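Long-range contacts in metazoan TIR-STING fusion (PDB 6WT6), which joins a TIR domain to a STING ligand-binding domain in one chain and is probably, like other STING-family proteins, a sensor of innate immune signals: residues L218-S223 against I329-D334; R225-I230 against G277-V282; Y273-E278 against N348-Q353. All coordinates share one frame; numbering follows the deposited sequence.

Contact 1: residues L218-S223 against I329-D334; sequences LFFPQS and IVFYKD
The rings of Phe-220 and Phe-331, neighbours across a parallel strand pair, form the apolar centre on one face of the sheet. Each has CG anti to its backbone N, and CD1 of Phe-331 comes over a face of the Phe-220 ring, 3.7 Å from CD1 of Phe-220, with the planes inclined at 59°. CZ of Phe-331 runs on to CB and CG of Gln-222, while CG2 of Ile-329 reaches the edge of the Phe-220 ring. On the other face Phe-219 lies alongside Val-330 and turns its ring edge to CE1 of Tyr-332. Tyr-332, its CG in the crowded position between N and C (chi1 62°), brings one ring face against Pro-221, whose CA makes a CH-pi contact 4.0 Å from the ring centroid. Four backbone hydrogen bonds join the two strands. The amide N of Val-330 meets O of Leu-218 at 2.6 Å and almost straight (174°), and the last runs from N of Gln-222 to O of Tyr-332. Beyond the strand ends, the carboxylate of Asp-334 grips Ser-223 twice through syn lone pairs: OD1 accepts a hydrogen bond from Ser-223 N (3.2 Å) and OD2 one from Ser-223 OG (2.5 Å). Ser-223 OG is also hydrogen-bonded to Arg-225 NE, extending the polar edge into the loop. Phe-331 packs on Asp-75 of the second subunit. In the mixed sheet of the STING domain, strand 327-332 is outermost within the chain and 212-221 lies between it and 272-279; helix 299-319 covers the Phe-220 and Ile-329 face, helix 341-356 the Phe-219 and Tyr-332 face.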
loop_
_atom_site.group_PDB
_atom_site.type_symbol
_atom_site.label_atom_id
_atom_site.label_comp_id
_atom_site.label_asym_id
_atom_site.label_seq_id
_atom_site.Cartn_x
_atom_site.Cartn_y
_atom_site.Cartn_z
ATOM N N LEU A 218 -13.838 -6.922 14.043
ATOM C CA LEU A 218 -13.491 -5.843 13.127
ATOM C C LEU A 218 -14.443 -5.896 11.942
ATOM O O LEU A 218 -14.507 -6.908 11.235
ATOM C CB LEU A 218 -12.041 -5.968 12.664
ATOM C CG LEU A 218 -10.966 -5.959 13.750
ATOM C CD1 LEU A 218 -9.643 -6.407 13.164
ATOM C CD2 LEU A 218 -10.847 -4.571 14.379
ATOM N N PHE A 219 -15.179 -4.811 11.727
ATOM C CA PHE A 219 -16.281 -4.806 10.775
ATOM C C PHE A 219 -15.816 -4.274 9.428
ATOM O O PHE A 219 -15.173 -3.221 9.352
ATOM C CB PHE A 219 -17.458 -3.997 11.321
ATOM C CG PHE A 219 -18.146 -4.668 12.473
ATOM C CD1 PHE A 219 -19.176 -5.567 12.252
ATOM C CD2 PHE A 219 -17.731 -4.438 13.775
ATOM C CE1 PHE A 219 -19.797 -6.203 13.312
ATOM C CE2 PHE A 219 -18.351 -5.071 14.837
ATOM C CZ PHE A 219 -19.383 -5.955 14.605
ATOM N N PHE A 220 -16.155 -5.012 8.372
ATOM C CA PHE A 220 -15.660 -4.777 7.018
ATOM C C PHE A 220 -16.871 -4.761 6.090
ATOM O O PHE A 220 -17.179 -5.766 5.435
ATOM C CB PHE A 220 -14.649 -5.862 6.628
ATOM C CG PHE A 220 -13.798 -5.533 5.425
ATOM C CD1 PHE A 220 -14.315 -4.842 4.335
ATOM C CD2 PHE A 220 -12.474 -5.942 5.381
ATOM C CE1 PHE A 220 -13.522 -4.556 3.236
ATOM C CE2 PHE A 220 -11.679 -5.663 4.286
ATOM C CZ PHE A 220 -12.202 -4.966 3.212
ATOM N N PRO A 221 -17.587 -3.640 6.022
ATOM C CA PRO A 221 -18.689 -3.530 5.058
ATOM C C PRO A 221 -18.164 -3.551 3.631
ATOM O O PRO A 221 -17.139 -2.940 3.321
ATOM C CB PRO A 221 -19.328 -2.180 5.401
ATOM C CG PRO A 221 -18.215 -1.396 6.030
ATOM C CD PRO A 221 -17.409 -2.403 6.803
ATOM N N GLN A 222 -18.888 -4.257 2.753
ATOM C CA GLN A 222 -18.415 -4.427 1.381
ATOM C C GLN A 222 -18.293 -3.096 0.650
ATOM O O GLN A 222 -17.429 -2.944 -0.219
ATOM C CB GLN A 222 -19.346 -5.363 0.610
ATOM C CG GLN A 222 -18.904 -5.616 -0.824
ATOM C CD GLN A 222 -19.796 -6.602 -1.546
ATOM O OE1 GLN A 222 -20.758 -7.114 -0.980
ATOM N NE2 GLN A 222 -19.479 -6.873 -2.806
ATOM N N SER A 223 -19.149 -2.127 0.969
ATOM C CA SER A 223 -19.035 -0.830 0.314
ATOM C C SER A 223 -17.837 -0.037 0.809
ATOM O O SER A 223 -17.516 0.996 0.209
ATOM C CB SER A 223 -20.302 -0.007 0.528
ATOM O OG SER A 223 -20.320 0.540 1.836
ATOM N N ILE A 329 -12.436 -10.650 11.825
ATOM C CA ILE A 329 -12.871 -9.726 10.784
ATOM C C ILE A 329 -14.257 -10.152 10.310
ATOM O O ILE A 329 -14.465 -11.309 9.925
ATOM C CB ILE A 329 -11.872 -9.684 9.621
ATOM C CG1 ILE A 329 -10.460 -9.393 10.141
ATOM C CG2 ILE A 329 -12.285 -8.623 8.616
ATOM C CD1 ILE A 329 -9.425 -9.232 9.042
ATOM N N VAL A 330 -15.209 -9.222 10.350
ATOM C CA VAL A 330 -16.598 -9.485 9.982
ATOM C C VAL A 330 -16.860 -8.776 8.658
ATOM O O VAL A 330 -17.158 -7.575 8.629
ATOM C CB VAL A 330 -17.578 -9.014 11.065
ATOM C CG1 VAL A 330 -19.027 -9.317 10.656
ATOM C CG2 VAL A 330 -17.241 -9.645 12.416
ATOM N N PHE A 331 -16.757 -9.510 7.553
ATOM C CA PHE A 331 -17.128 -8.977 6.250
ATOM C C PHE A 331 -18.616 -9.217 6.012
ATOM O O PHE A 331 -19.123 -10.315 6.269
ATOM C CB PHE A 331 -16.294 -9.622 5.144
ATOM C CG PHE A 331 -16.574 -9.071 3.773
ATOM C CD1 PHE A 331 -15.853 -7.995 3.283
ATOM C CD2 PHE A 331 -17.561 -9.630 2.972
ATOM C CE1 PHE A 331 -16.109 -7.488 2.020
ATOM C CE2 PHE A 331 -17.822 -9.128 1.711
ATOM C CZ PHE A 331 -17.096 -8.057 1.234
ATOM N N TYR A 332 -19.308 -8.195 5.510
ATOM C CA TYR A 332 -20.745 -8.303 5.312
ATOM C C TYR A 332 -21.184 -7.327 4.234
ATOM O O TYR A 332 -20.556 -6.284 4.029
ATOM C CB TYR A 332 -21.509 -8.031 6.612
ATOM C CG TYR A 332 -21.307 -6.634 7.161
ATOM C CD1 TYR A 332 -20.204 -6.326 7.956
ATOM C CD2 TYR A 332 -22.222 -5.622 6.890
ATOM C CE1 TYR A 332 -20.015 -5.049 8.460
ATOM C CE2 TYR A 332 -22.041 -4.342 7.383
ATOM C CZ TYR A 332 -20.940 -4.060 8.169
ATOM O OH TYR A 332 -20.763 -2.787 8.663
ATOM N N LYS A 333 -22.276 -7.680 3.555
ATOM C CA LYS A 333 -22.927 -6.787 2.601
ATOM C C LYS A 333 -23.777 -5.789 3.372
ATOM O O LYS A 333 -24.806 -6.155 3.950
ATOM C CB LYS A 333 -23.791 -7.573 1.618
ATOM C CG LYS A 333 -23.042 -8.627 0.824
ATOM C CD LYS A 333 -23.890 -9.172 -0.320
ATOM C CE LYS A 333 -23.220 -10.372 -0.977
ATOM N NZ LYS A 333 -23.869 -10.746 -2.262
ATOM N N ASP A 334 -23.355 -4.525 3.376
ATOM C CA ASP A 334 -24.082 -3.478 4.092
ATOM C C ASP A 334 -25.207 -2.953 3.199
ATOM O O ASP A 334 -25.158 -1.848 2.656
ATOM C CB ASP A 334 -23.129 -2.372 4.530
ATOM C CG ASP A 334 -22.229 -1.896 3.409
ATOM O OD1 ASP A 334 -21.877 -2.714 2.537
ATOM O OD2 ASP A 334 -21.869 -0.703 3.396
#

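Contact 2: residues R225-I230 against G277-V282; sequences RCRDSI and GEYIGV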
loop_
_atom_site.group_PDB
_atom_site.type_symbol
_atom_site.label_atom_id
_atom_site.label_comp_id
_atom_site.label_asym_id
_atom_site.label_seq_id
_atom_site.Cartn_x
_atom_site.Cartn_y
_atom_site.Cartn_z
ATOM N N ARG A 225 -17.783 1.778 3.288
ATOM C CA ARG A 225 -18.260 2.938 4.030
ATOM C C ARG A 225 -18.237 2.633 5.518
ATOM O O ARG A 225 -18.930 1.725 5.986
ATOM C CB ARG A 225 -19.676 3.310 3.598
ATOM C CG ARG A 225 -19.765 4.040 2.287
ATOM C CD ARG A 225 -21.211 4.330 1.913
ATOM N NE ARG A 225 -22.009 3.111 1.821
ATOM C CZ ARG A 225 -23.331 3.094 1.675
ATOM N NH1 ARG A 225 -24.004 4.235 1.600
ATOM N NH2 ARG A 225 -23.979 1.938 1.605
ATOM N N CYS A 226 -17.445 3.390 6.263
ATOM C CA CYS A 226 -17.406 3.272 7.710
ATOM C C CYS A 226 -18.274 4.356 8.332
ATOM O O CYS A 226 -18.246 5.513 7.905
ATOM C CB CYS A 226 -15.972 3.375 8.234
ATOM S SG CYS A 226 -14.858 2.116 7.561
ATOM N N ARG A 227 -19.051 3.967 9.333
ATOM C CA ARG A 227 -19.878 4.883 10.098
ATOM C C ARG A 227 -19.170 5.245 11.400
ATOM O O ARG A 227 -18.178 4.624 11.787
ATOM C CB ARG A 227 -21.252 4.253 10.356
ATOM C CG ARG A 227 -21.884 3.691 9.079
ATOM C CD ARG A 227 -23.287 3.169 9.283
ATOM N NE ARG A 227 -24.249 4.259 9.390
ATOM C CZ ARG A 227 -25.567 4.097 9.370
ATOM N NH1 ARG A 227 -26.088 2.884 9.242
ATOM N NH2 ARG A 227 -26.363 5.151 9.477
ATOM N N ASP A 228 -19.675 6.288 12.067
ATOM C CA ASP A 228 -19.033 6.744 13.297
ATOM C C ASP A 228 -19.064 5.670 14.373
ATOM O O ASP A 228 -18.138 5.578 15.187
ATOM C CB ASP A 228 -19.700 8.022 13.807
ATOM C CG ASP A 228 -19.227 9.265 13.074
ATOM O OD1 ASP A 228 -18.034 9.330 12.698
ATOM O OD2 ASP A 228 -20.052 10.181 12.878
ATOM N N SER A 229 -20.111 4.850 14.390
ATOM C CA SER A 229 -20.240 3.764 15.348
ATOM C C SER A 229 -20.985 2.622 14.676
ATOM O O SER A 229 -21.906 2.861 13.891
ATOM C CB SER A 229 -20.985 4.225 16.607
ATOM O OG SER A 229 -21.310 3.129 17.439
ATOM N N ILE A 230 -20.579 1.385 14.975
ATOM C CA ILE A 230 -21.292 0.234 14.429
ATOM C C ILE A 230 -22.722 0.203 14.941
ATOM O O ILE A 230 -23.615 -0.346 14.282
ATOM C CB ILE A 230 -20.544 -1.072 14.758
ATOM C CG1 ILE A 230 -21.160 -2.255 14.013
ATOM C CG2 ILE A 230 -20.552 -1.333 16.253
ATOM C CD1 ILE A 230 -20.973 -2.196 12.508
ATOM N N GLY A 277 -16.097 -4.160 19.485
ATOM C CA GLY A 277 -16.216 -4.066 18.042
ATOM C C GLY A 277 -15.930 -2.671 17.533
ATOM O O GLY A 277 -16.146 -1.671 18.229
ATOM N N GLU A 278 -15.449 -2.609 16.296
ATOM C CA GLU A 278 -15.203 -1.345 15.623
ATOM C C GLU A 278 -15.041 -1.619 14.136
ATOM O O GLU A 278 -14.838 -2.761 13.713
ATOM C CB GLU A 278 -13.966 -0.643 16.188
ATOM C CG GLU A 278 -12.677 -1.431 15.997
ATOM C CD GLU A 278 -11.535 -0.899 16.845
ATOM O OE1 GLU A 278 -11.801 -0.458 17.981
ATOM O OE2 GLU A 278 -10.377 -0.915 16.372
ATOM N N TYR A 279 -15.150 -0.557 13.346
ATOM C CA TYR A 279 -14.851 -0.656 11.927
ATOM C C TYR A 279 -13.344 -0.738 11.709
ATOM O O TYR A 279 -12.551 -0.232 12.505
ATOM C CB TYR A 279 -15.411 0.553 11.170
ATOM C CG TYR A 279 -16.918 0.571 10.995
ATOM C CD1 TYR A 279 -17.528 -0.168 9.991
ATOM C CD2 TYR A 279 -17.722 1.350 11.815
ATOM C CE1 TYR A 279 -18.895 -0.147 9.820
ATOM C CE2 TYR A 279 -19.094 1.375 11.654
ATOM C CZ TYR A 279 -19.676 0.628 10.653
ATOM O OH TYR A 279 -21.039 0.655 10.484
ATOM N N ILE A 280 -12.954 -1.398 10.621
ATOM C CA ILE A 280 -11.597 -1.288 10.089
ATOM C C ILE A 280 -11.535 0.055 9.367
ATOM O O ILE A 280 -11.976 0.175 8.221
ATOM C CB ILE A 280 -11.248 -2.450 9.156
ATOM C CG1 ILE A 280 -11.475 -3.787 9.859
ATOM C CG2 ILE A 280 -9.808 -2.330 8.678
ATOM C CD1 ILE A 280 -11.091 -4.989 9.022
ATOM N N GLY A 281 -10.997 1.076 10.041
ATOM C CA GLY A 281 -11.122 2.437 9.542
ATOM C C GLY A 281 -10.407 2.685 8.229
ATOM O O GLY A 281 -10.803 3.568 7.462
ATOM N N VAL A 282 -9.356 1.909 7.944
ATOM C CA VAL A 282 -8.546 2.171 6.758
ATOM C C VAL A 282 -9.329 1.911 5.471
ATOM O O VAL A 282 -9.057 2.537 4.439
ATOM C CB VAL A 282 -7.247 1.342 6.816
ATOM C CG1 VAL A 282 -7.536 -0.143 6.632
ATOM C CG2 VAL A 282 -6.247 1.836 5.774
#
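Tyr-279, at the end of strand 272-279, points its ring into the curve of 225-230, part of the loop between strands 212-221 and 238-243 of the STING ligand-binding domain. One ring face meets the loop backbone: Cys-226 CA sits over the centre as a CH-pi contact, 4.2 Å from the centroid and 12° off the normal, with Arg-227 N nearer the rim of that same face. Arg-227 O makes a close contact with Tyr-279 CD2 at 3.3 Å. The thiol of Cys-226 lies obliquely to the ring, a secondary contact, with SG 3.5 Å from O of Ile-280. Arg-227 runs alongside the tyrosine in the same direction, its CG 3.5 Å from Tyr-279 OH, before the chain bends at chi3 (76°). Ile-230 crosses obliquely, CG1 anti to its backbone N (chi1 -171°), bringing CD1 within 3.6 Å of Tyr-279 CZ. Ser-229 O lies in the ring plane, at the edge. Outside this pair, hydrogen bonds from Cys-226 N to His-284 ND1 and between Ser-229 OG and Tyr-263 OH tether the loop. With no hydrogen bond between the two segments, the direct contact probably rests on close packing round one ring, through CH-pi and apolar contacts.

Contact 3: residues Y273-E278 against N348-Q353; sequences YFFAGE and NEIKNQ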
loop_
_atom_site.group_PDB
_atom_site.type_symbol
_atom_site.label_atom_id
_atom_site.label_comp_id
_atom_site.label_asym_id
_atom_site.label_seq_id
_atom_site.Cartn_x
_atom_site.Cartn_y
_atom_site.Cartn_z
ATOM N N TYR A 273 -25.830 -10.469 24.182
ATOM C CA TYR A 273 -24.466 -10.879 23.890
ATOM C C TYR A 273 -23.604 -9.636 23.750
ATOM O O TYR A 273 -24.008 -8.667 23.095
ATOM C CB TYR A 273 -24.413 -11.728 22.619
ATOM C CG TYR A 273 -24.829 -13.162 22.844
ATOM C CD1 TYR A 273 -26.170 -13.528 22.832
ATOM C CD2 TYR A 273 -23.883 -14.149 23.092
ATOM C CE1 TYR A 273 -26.557 -14.843 23.046
ATOM C CE2 TYR A 273 -24.257 -15.465 23.308
ATOM C CZ TYR A 273 -25.597 -15.806 23.283
ATOM O OH TYR A 273 -25.973 -17.114 23.497
ATOM N N PHE A 274 -22.430 -9.665 24.372
ATOM C CA PHE A 274 -21.532 -8.523 24.423
ATOM C C PHE A 274 -20.325 -8.749 23.521
ATOM O O PHE A 274 -19.861 -9.878 23.337
ATOM C CB PHE A 274 -21.057 -8.264 25.858
ATOM C CG PHE A 274 -22.146 -7.818 26.795
ATOM C CD1 PHE A 274 -22.958 -8.747 27.425
ATOM C CD2 PHE A 274 -22.342 -6.471 27.065
ATOM C CE1 PHE A 274 -23.956 -8.345 28.297
ATOM C CE2 PHE A 274 -23.339 -6.061 27.941
ATOM C CZ PHE A 274 -24.148 -7.002 28.555
ATOM N N PHE A 275 -19.812 -7.657 22.963
ATOM C CA PHE A 275 -18.642 -7.764 22.107
ATOM C C PHE A 275 -17.917 -6.429 22.063
ATOM O O PHE A 275 -18.539 -5.364 22.125
ATOM C CB PHE A 275 -19.028 -8.205 20.688
ATOM C CG PHE A 275 -19.919 -7.229 19.957
ATOM C CD1 PHE A 275 -21.291 -7.208 20.180
ATOM C CD2 PHE A 275 -19.386 -6.346 19.031
ATOM C CE1 PHE A 275 -22.108 -6.317 19.500
ATOM C CE2 PHE A 275 -20.200 -5.454 18.346
ATOM C CZ PHE A 275 -21.562 -5.440 18.580
ATOM N N ALA A 276 -16.590 -6.504 21.976
ATOM C CA ALA A 276 -15.801 -5.352 21.573
ATOM C C ALA A 276 -15.766 -5.306 20.054
ATOM O O ALA A 276 -15.457 -6.308 19.404
ATOM C CB ALA A 276 -14.386 -5.432 22.139
ATOM N N GLY A 277 -16.097 -4.160 19.485
ATOM C CA GLY A 277 -16.216 -4.066 18.042
ATOM C C GLY A 277 -15.930 -2.671 17.533
ATOM O O GLY A 277 -16.146 -1.671 18.229
ATOM N N GLU A 278 -15.449 -2.609 16.296
ATOM C CA GLU A 278 -15.203 -1.345 15.623
ATOM C C GLU A 278 -15.041 -1.619 14.136
ATOM O O GLU A 278 -14.838 -2.761 13.713
ATOM C CB GLU A 278 -13.966 -0.643 16.188
ATOM C CG GLU A 278 -12.677 -1.431 15.997
ATOM C CD GLU A 278 -11.535 -0.899 16.845
ATOM O OE1 GLU A 278 -11.801 -0.458 17.981
ATOM O OE2 GLU A 278 -10.377 -0.915 16.372
ATOM N N ASN A 348 -24.663 -14.176 15.468
ATOM C CA ASN A 348 -24.147 -15.377 14.826
ATOM C C ASN A 348 -22.630 -15.459 14.949
ATOM O O ASN A 348 -22.082 -16.532 15.221
ATOM C CB ASN A 348 -24.570 -15.411 13.359
ATOM C CG ASN A 348 -25.846 -16.197 13.138
ATOM O OD1 ASN A 348 -25.833 -17.429 13.146
ATOM N ND2 ASN A 348 -26.950 -15.492 12.925
ATOM N N GLU A 349 -21.932 -14.335 14.757
ATOM C CA GLU A 349 -20.476 -14.360 14.841
ATOM C C GLU A 349 -20.002 -14.564 16.272
ATOM O O GLU A 349 -19.033 -15.293 16.507
ATOM C CB GLU A 349 -19.887 -13.076 14.257
ATOM C CG GLU A 349 -19.697 -13.117 12.750
ATOM C CD GLU A 349 -18.695 -14.173 12.305
ATOM O OE1 GLU A 349 -17.901 -14.657 13.145
ATOM O OE2 GLU A 349 -18.705 -14.521 11.105
ATOM N N ILE A 350 -20.666 -13.932 17.241
ATOM C CA ILE A 350 -20.272 -14.082 18.639
ATOM C C ILE A 350 -20.412 -15.532 19.082
ATOM O O ILE A 350 -19.524 -16.085 19.744
ATOM C CB ILE A 350 -21.100 -13.140 19.532
ATOM C CG1 ILE A 350 -20.770 -11.677 19.229
ATOM C CG2 ILE A 350 -20.863 -13.451 21.002
ATOM C CD1 ILE A 350 -21.585 -10.699 20.040
ATOM N N LYS A 351 -21.527 -16.172 18.721
ATOM C CA LYS A 351 -21.743 -17.563 19.107
ATOM C C LYS A 351 -20.751 -18.490 18.414
ATOM O O LYS A 351 -20.288 -19.469 19.010
ATOM C CB LYS A 351 -23.182 -17.974 18.792
ATOM C CG LYS A 351 -24.224 -17.242 19.624
ATOM C CD LYS A 351 -25.640 -17.594 19.194
ATOM C CE LYS A 351 -26.663 -16.884 20.066
ATOM N NZ LYS A 351 -28.063 -17.235 19.698
ATOM N N ASN A 352 -20.408 -18.194 17.158
ATOM C CA ASN A 352 -19.419 -19.001 16.452
ATOM C C ASN A 352 -18.059 -18.931 17.135
ATOM O O ASN A 352 -17.359 -19.945 17.254
ATOM C CB ASN A 352 -19.319 -18.539 14.997
ATOM C CG ASN A 352 -18.383 -19.397 14.174
ATOM O OD1 ASN A 352 -18.578 -20.605 14.053
ATOM N ND2 ASN A 352 -17.374 -18.771 13.579
ATOM N N GLN A 353 -17.670 -17.743 17.602
ATOM C CA GLN A 353 -16.373 -17.601 18.246
ATOM C C GLN A 353 -16.361 -18.230 19.634
ATOM O O GLN A 353 -15.318 -18.727 20.074
ATOM C CB GLN A 353 -15.983 -16.126 18.318
ATOM C CG GLN A 353 -15.769 -15.490 16.957
ATOM C CD GLN A 353 -14.753 -16.242 16.118
ATOM O OE1 GLN A 353 -13.722 -16.695 16.624
ATOM N NE2 GLN A 353 -15.042 -16.387 14.830
#
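Ile-350 carries the helix-on-sheet packing in this part of the STING ligand-binding domain, where helix 341-356 crosses strand 272-279 at 88° for the short segments involved. Its two branches divide between two aromatic residues of the strand. At the end of an extended chain (chi2 178°), CD1 of Ile-350 lies 3.5 Å from CD1 of Phe-275. The other branch puts CG2 of Ile-350 3.7 Å from CD2 of Tyr-273. Tyr-273 and Phe-275, two residues apart, project from the same face of the strand, so the isoleucine fits between them. CD1 of Ile-350 also touches the backbone at O of Phe-274. Phe-275 holds CG in the crowded position between N and C (chi1 63°), its side chain meeting Ile-350 at about a right angle. One residue on, the extended chain of Lys-351 crosses Tyr-273 and meets the phenol end of its ring through CG and CE. In the next shell, Val-265 of strand 260-266 packs on both Phe-275 and Ile-350, Ile-346 touches Phe-275 from the preceding helical turn, and Leu-354 adds to the packing round Tyr-273. Lys-351 NZ forms a salt bridge with Asp-267 OD2, and Lys-351 CE lies 3.5 Å from Tyr-273 OH.

From the N terminus, strand 212-221 comes first, and the chain between 218-223 and 329-334 forms the long loop closed by contact 1. Contact 2 falls wholly within that loop: segment 225-230, soon after the strand, returns to 277-282 after strands 238-243 and 260-266. Contact 3 begins on strand 272-279, which it shares with contact 2 at Gly-277 and Glu-278, and closes on helix 341-356 beyond strand 327-332, so contacts 1 and 3 cross. A probable hydrogen bond from Phe-219 N to Glu-278 O (2.9 Å) joins the neighbouring strands. Together the three tie the sheet's edge strand, the 225-230 loop and the 341-356 helix to its central strands.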